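Side-chain contacts in DUF4875 domain-containing protein (Desulfovibrio piger, PDB 4LG3), which is of unknown function, a DUF4875-family protein of the CamS-like clan in which a mixed beta sheet is combined with three main helices: residues 130-133 and 134-138; 65-68 and 69-73. All coordinates share one frame; numbering follows the deposited sequence.

Contact 1. Residues 130-133 and 134-138; sequences IQCL and WGEMR. With EDO (1,2-ethanediol), chain H.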
loop_
_atom_site.group_PDB
_atom_site.type_symbol
_atom_site.label_atom_id
_atom_site.label_comp_id
_atom_site.label_asym_id
_atom_site.label_seq_id
_atom_site.Cartn_x
_atom_site.Cartn_y
_atom_site.Cartn_z
ATOM N N ILE A 130 2.345 -13.592 8.145
ATOM C CA ILE A 130 1.149 -14.359 7.766
ATOM C C ILE A 130 0.823 -14.060 6.289
ATOM O O ILE A 130 0.546 -15.000 5.522
ATOM C CB ILE A 130 -0.062 -14.088 8.723
ATOM C CG1 ILE A 130 0.187 -14.667 10.123
ATOM C CG2 ILE A 130 -1.374 -14.645 8.159
ATOM C CD1 ILE A 130 -0.814 -14.208 11.199
ATOM N N GLN A 131 0.901 -12.755 5.896
ATOM C CA GLN A 131 0.673 -12.244 4.523
ATOM C C GLN A 131 1.637 -12.853 3.529
ATOM O O GLN A 131 1.235 -13.232 2.434
ATOM C CB GLN A 131 0.840 -10.722 4.469
ATOM C CG GLN A 131 -0.302 -9.971 5.098
ATOM C CD GLN A 131 -0.242 -8.532 4.712
ATOM O OE1 GLN A 131 0.833 -7.954 4.519
ATOM N NE2 GLN A 131 -1.397 -7.924 4.596
ATOM N N CYS A 132 2.904 -12.944 3.930
ATOM C CA CYS A 132 3.977 -13.533 3.140
ATOM C C CYS A 132 3.715 -15.044 2.919
ATOM O O CYS A 132 3.813 -15.513 1.776
ATOM C CB CYS A 132 5.326 -13.284 3.806
ATOM S SG CYS A 132 6.735 -13.931 2.869
ATOM N N LEU A 133 3.330 -15.781 3.992
ATOM C CA LEU A 133 3.000 -17.200 3.900
ATOM C C LEU A 133 1.765 -17.404 3.040
ATOM O O LEU A 133 1.796 -18.250 2.160
ATOM C CB LEU A 133 2.812 -17.835 5.273
ATOM C CG LEU A 133 4.036 -17.893 6.192
ATOM C CD1 LEU A 133 3.704 -18.602 7.486
ATOM C CD2 LEU A 133 5.213 -18.564 5.518
ATOM N N TRP A 134 0.718 -16.566 3.230
ATOM C CA TRP A 134 -0.516 -16.553 2.430
ATOM C C TRP A 134 -0.168 -16.507 0.943
ATOM O O TRP A 134 -0.584 -17.389 0.201
ATOM C CB TRP A 134 -1.399 -15.340 2.801
ATOM C CG TRP A 134 -2.798 -15.424 2.259
ATOM C CD1 TRP A 134 -3.209 -15.124 0.990
ATOM C CD2 TRP A 134 -3.960 -15.902 2.955
ATOM N NE1 TRP A 134 -4.555 -15.372 0.855
ATOM C CE2 TRP A 134 -5.044 -15.853 2.045
ATOM C CE3 TRP A 134 -4.200 -16.338 4.275
ATOM C CZ2 TRP A 134 -6.356 -16.200 2.419
ATOM C CZ3 TRP A 134 -5.491 -16.701 4.639
ATOM C CH2 TRP A 134 -6.554 -16.634 3.719
ATOM N N GLY A 135 0.633 -15.514 0.549
ATOM C CA GLY A 135 1.081 -15.321 -0.827
ATOM C C GLY A 135 1.875 -16.467 -1.427
ATOM O O GLY A 135 1.699 -16.792 -2.603
ATOM N N GLU A 136 2.741 -17.095 -0.627
ATOM C CA GLU A 136 3.610 -18.193 -1.043
ATOM C C GLU A 136 2.901 -19.521 -1.181
ATOM O O GLU A 136 3.279 -20.339 -2.027
ATOM C CB GLU A 136 4.737 -18.378 -0.019
ATOM C CG GLU A 136 5.886 -17.397 -0.193
ATOM C CD GLU A 136 7.069 -17.547 0.750
ATOM O OE1 GLU A 136 7.069 -18.483 1.584
ATOM O OE2 GLU A 136 8.001 -16.715 0.653
HETATM N N MSE A 137 1.907 -19.757 -0.319
HETATM C CA MSE A 137 1.234 -21.044 -0.164
HETATM C C MSE A 137 -0.114 -21.190 -0.868
HETATM O O MSE A 137 -0.478 -22.329 -1.193
HETATM C CB MSE A 137 1.026 -21.323 1.341
HETATM C CG MSE A 137 2.319 -21.532 2.113
HETATM SE SE MSE A 137 2.068 -21.782 4.032
HETATM C CE MSE A 137 3.889 -21.779 4.506
ATOM N N ARG A 138 -0.855 -20.075 -1.076
ATOM C CA ARG A 138 -2.224 -20.066 -1.614
ATOM C C ARG A 138 -2.401 -20.849 -2.924
ATOM O O ARG A 138 -3.442 -21.496 -3.091
ATOM C CB ARG A 138 -2.782 -18.654 -1.758
ATOM C CG ARG A 138 -2.002 -17.749 -2.697
ATOM C CD ARG A 138 -2.571 -16.354 -2.732
ATOM N NE ARG A 138 -3.950 -16.256 -3.247
ATOM C CZ ARG A 138 -4.299 -16.369 -4.529
ATOM N NH1 ARG A 138 -3.386 -16.656 -5.452
ATOM N NH2 ARG A 138 -5.564 -16.215 -4.895
HETATM C C1 EDO H . -7.848 -15.440 -1.249
HETATM O O1 EDO H . -6.442 -15.159 -1.434
HETATM C C2 EDO H . -8.518 -14.590 -0.079
HETATM O O2 EDO H . -7.851 -13.313 0.167
#
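L133 and M137, a selenomethionine, run side by side one turn apart near the C-terminal end of helix 125-137, pointing the same way. The terminal CE of M137 comes to 3.6 Å from CD2 of L133, methyl against methyl. M137 gets there with CG anti to its own carbonyl carbon (chi1 -66°) and an extended chain beyond, which carries the selenium past the backbone of the preceding turn. The same turn is drawn together by the backbone bond from M137 N to L133 O, 2.9 Å long. The bonds from W134 N to I130 O (2.8 Å), G135 N to Q131 O and E136 N to C132 O continue the pattern.

One packed side of the helix faces helix 149-160, where I130 meets L160, and both W134 and M137 lie against L152. Q131 is buried on a different side, where its amide bonds to S82 OG, T91 OG1 and L169 O. On the outer side the contact is looser: the extended E136 lies along the surface, its OE2 stopping 3.8 Å from SG of C132.

The indole of W134 is packed, yet its NE1 edge is turned toward a bound 1,2-ethanediol, probably from the crystallisation liquor. NE1 donates to O1 of the diol at 3.0 Å, almost straight (168°). R138 NE donates to that same oxygen at 3.3 Å, with O1 in the guanidinium plane, so one hydroxyl bridges two side chains four residues apart. Together these contacts describe the final turns of an amphipathic alpha-helix, with I130, W134 and M137 on helix 149-160, Q131 buried among loop and strand-end residues, and E136 on the exposed side.

Contact 2. Residues 65-68 and 69-73; sequences RYYA and QEKRA. With SO4 (sulfate ion), chain D.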
loop_
_atom_site.group_PDB
_atom_site.type_symbol
_atom_site.label_atom_id
_atom_site.label_comp_id
_atom_site.label_asym_id
_atom_site.label_seq_id
_atom_site.Cartn_x
_atom_site.Cartn_y
_atom_site.Cartn_z
ATOM N N ARG A 65 3.323 14.275 -4.318
ATOM C CA ARG A 65 3.941 15.573 -4.551
ATOM C C ARG A 65 5.311 15.432 -5.195
ATOM O O ARG A 65 5.598 16.152 -6.154
ATOM C CB ARG A 65 4.063 16.341 -3.248
ATOM C CG ARG A 65 2.727 16.742 -2.677
ATOM C CD ARG A 65 2.965 17.831 -1.663
ATOM N NE ARG A 65 1.836 18.023 -0.757
ATOM C CZ ARG A 65 0.847 18.869 -0.982
ATOM N NH1 ARG A 65 0.819 19.584 -2.098
ATOM N NH2 ARG A 65 -0.124 19.007 -0.098
ATOM N N TYR A 66 6.109 14.463 -4.735
ATOM C CA TYR A 66 7.437 14.159 -5.271
ATOM C C TYR A 66 7.357 13.725 -6.739
ATOM O O TYR A 66 8.021 14.319 -7.574
ATOM C CB TYR A 66 8.184 13.079 -4.430
ATOM C CG TYR A 66 9.403 12.510 -5.150
ATOM C CD1 TYR A 66 10.524 13.308 -5.410
ATOM C CD2 TYR A 66 9.391 11.212 -5.665
ATOM C CE1 TYR A 66 11.598 12.824 -6.163
ATOM C CE2 TYR A 66 10.459 10.720 -6.409
ATOM C CZ TYR A 66 11.555 11.531 -6.665
ATOM O OH TYR A 66 12.599 11.029 -7.400
ATOM N N TYR A 67 6.531 12.730 -7.051
ATOM C CA TYR A 67 6.408 12.192 -8.390
ATOM C C TYR A 67 5.801 13.173 -9.371
ATOM O O TYR A 67 6.205 13.159 -10.534
ATOM C CB TYR A 67 5.647 10.856 -8.386
ATOM C CG TYR A 67 6.536 9.717 -7.945
ATOM C CD1 TYR A 67 7.521 9.205 -8.792
ATOM C CD2 TYR A 67 6.436 9.185 -6.663
ATOM C CE1 TYR A 67 8.355 8.168 -8.383
ATOM C CE2 TYR A 67 7.300 8.181 -6.227
ATOM C CZ TYR A 67 8.233 7.654 -7.103
ATOM O OH TYR A 67 9.011 6.598 -6.718
ATOM N N ALA A 68 4.877 14.035 -8.926
ATOM C CA ALA A 68 4.263 15.055 -9.784
ATOM C C ALA A 68 5.356 16.019 -10.297
ATOM O O ALA A 68 5.448 16.272 -11.493
ATOM C CB ALA A 68 3.178 15.797 -9.014
ATOM N N GLN A 69 6.236 16.447 -9.392
ATOM C CA GLN A 69 7.365 17.323 -9.646
ATOM C C GLN A 69 8.448 16.621 -10.506
ATOM O O GLN A 69 8.860 17.165 -11.524
ATOM C CB GLN A 69 7.944 17.774 -8.282
ATOM C CG GLN A 69 9.317 18.483 -8.289
ATOM C CD GLN A 69 9.241 19.986 -8.196
ATOM O OE1 GLN A 69 8.463 20.560 -7.412
ATOM N NE2 GLN A 69 10.085 20.652 -8.981
ATOM N N GLU A 70 8.879 15.427 -10.105
ATOM C CA GLU A 70 9.954 14.686 -10.740
ATOM C C GLU A 70 9.585 14.164 -12.125
ATOM O O GLU A 70 10.407 14.279 -13.031
ATOM C CB GLU A 70 10.415 13.541 -9.827
ATOM C CG GLU A 70 11.392 12.553 -10.453
ATOM C CD GLU A 70 12.678 13.107 -11.057
ATOM O OE1 GLU A 70 13.338 13.958 -10.414
ATOM O OE2 GLU A 70 13.057 12.631 -12.151
ATOM N N LYS A 71 8.386 13.597 -12.304
ATOM C CA LYS A 71 8.012 13.054 -13.612
ATOM C C LYS A 71 7.235 14.063 -14.474
ATOM O O LYS A 71 6.900 13.738 -15.625
ATOM C CB LYS A 71 7.199 11.733 -13.492
ATOM C CG LYS A 71 7.818 10.674 -12.591
ATOM C CD LYS A 71 9.149 10.119 -13.022
ATOM C CE LYS A 71 9.793 9.341 -11.908
ATOM N NZ LYS A 71 11.017 8.641 -12.367
ATOM N N ARG A 72 6.952 15.272 -13.935
ATOM C CA ARG A 72 6.190 16.304 -14.637
ATOM C C ARG A 72 4.846 15.710 -15.072
ATOM O O ARG A 72 4.440 15.828 -16.232
ATOM C CB ARG A 72 6.989 16.892 -15.829
ATOM C CG ARG A 72 8.236 17.679 -15.418
ATOM C CD ARG A 72 9.007 18.144 -16.644
ATOM N NE ARG A 72 9.274 19.586 -16.632
ATOM C CZ ARG A 72 8.516 20.501 -17.233
ATOM N NH1 ARG A 72 7.423 20.138 -17.897
ATOM N NH2 ARG A 72 8.843 21.787 -17.174
ATOM N N ALA A 73 4.195 15.007 -14.142
ATOM C CA ALA A 73 2.911 14.379 -14.405
ATOM C C ALA A 73 1.760 15.319 -14.029
ATOM O O ALA A 73 1.854 16.054 -13.051
ATOM C CB ALA A 73 2.812 13.058 -13.651
HETATM S S SO4 D . -1.726 21.591 -3.190
HETATM O O1 SO4 D . -0.587 22.246 -2.531
HETATM O O2 SO4 D . -1.318 21.201 -4.542
HETATM O O3 SO4 D . -2.156 20.430 -2.386
HETATM O O4 SO4 D . -2.843 22.534 -3.288
#
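R65 opens the segment with its carbonyl, which takes a weak bond from Q69 N, while its side chain leads away from the following turn. Extended from CG to NE, it brings the guanidinium edge-on to a sulfate ion, probably from the crystallisation liquor. NH1 lies 3.0 Å from O1 and 3.1 Å from O3 of the sulfate, both weak bonds; the sulfate is also hydrogen-bonded to Y98 OH and W113 NE1.

Y66 comes next. Its ring lies alongside E70, whose CB sits over one face, 4.2 Å from the ring centroid in a CH-pi contact. With CG anti to the backbone N (chi1 171°), E70 brings CG to 3.6 Å from OH of Y66; the bend at chi2 then turns the carboxylate, whose plane ends up 31° from that of the ring. In the backbone, E70 N bonds to Y66 O at 2.9 Å.

The Y67 ring receives Y66 CD2 over its centre and K71 at its edge, where CE of the lysine lies 3.9 Å from CD1. Y67 OH bonds to E15, and K71 NZ makes a weak, long ion pair with the same carboxylate.

A68 ends the walk. Its carbonyl accepts the N-H of A73 at 3.2 Å, in the carbonyl plane on a lone pair, just as R72, with positive phi, takes the chain out of the helix.

The last turns of helix 53-71 thus pack on the main sheet: Y67 rests on V29, V76 and I78, A68 on V76 and Y98, and A73 on Y27, where the chain turns toward strand 75-81.

Contacts 1 and 2 each cover the closing turns of a helix, 125-137 and 53-71 respectively, and lie on opposite sides of the chain's centre. Their centres are about 34 Å apart and their nearest atoms about 20 Å, with no touch between them. Contact 2 precedes contact 1 in the chain, and both belong to the DUF4875 domain. They differ in what they pack on: contact 1 packs largely on helix 149-160 and nearby loops, contact 2 mainly on the mixed sheet. Each also holds a small molecule, 1,2-ethanediol in contact 1 and sulfate in contact 2, but both probably come from crystallisation and do not by themselves mark an active site.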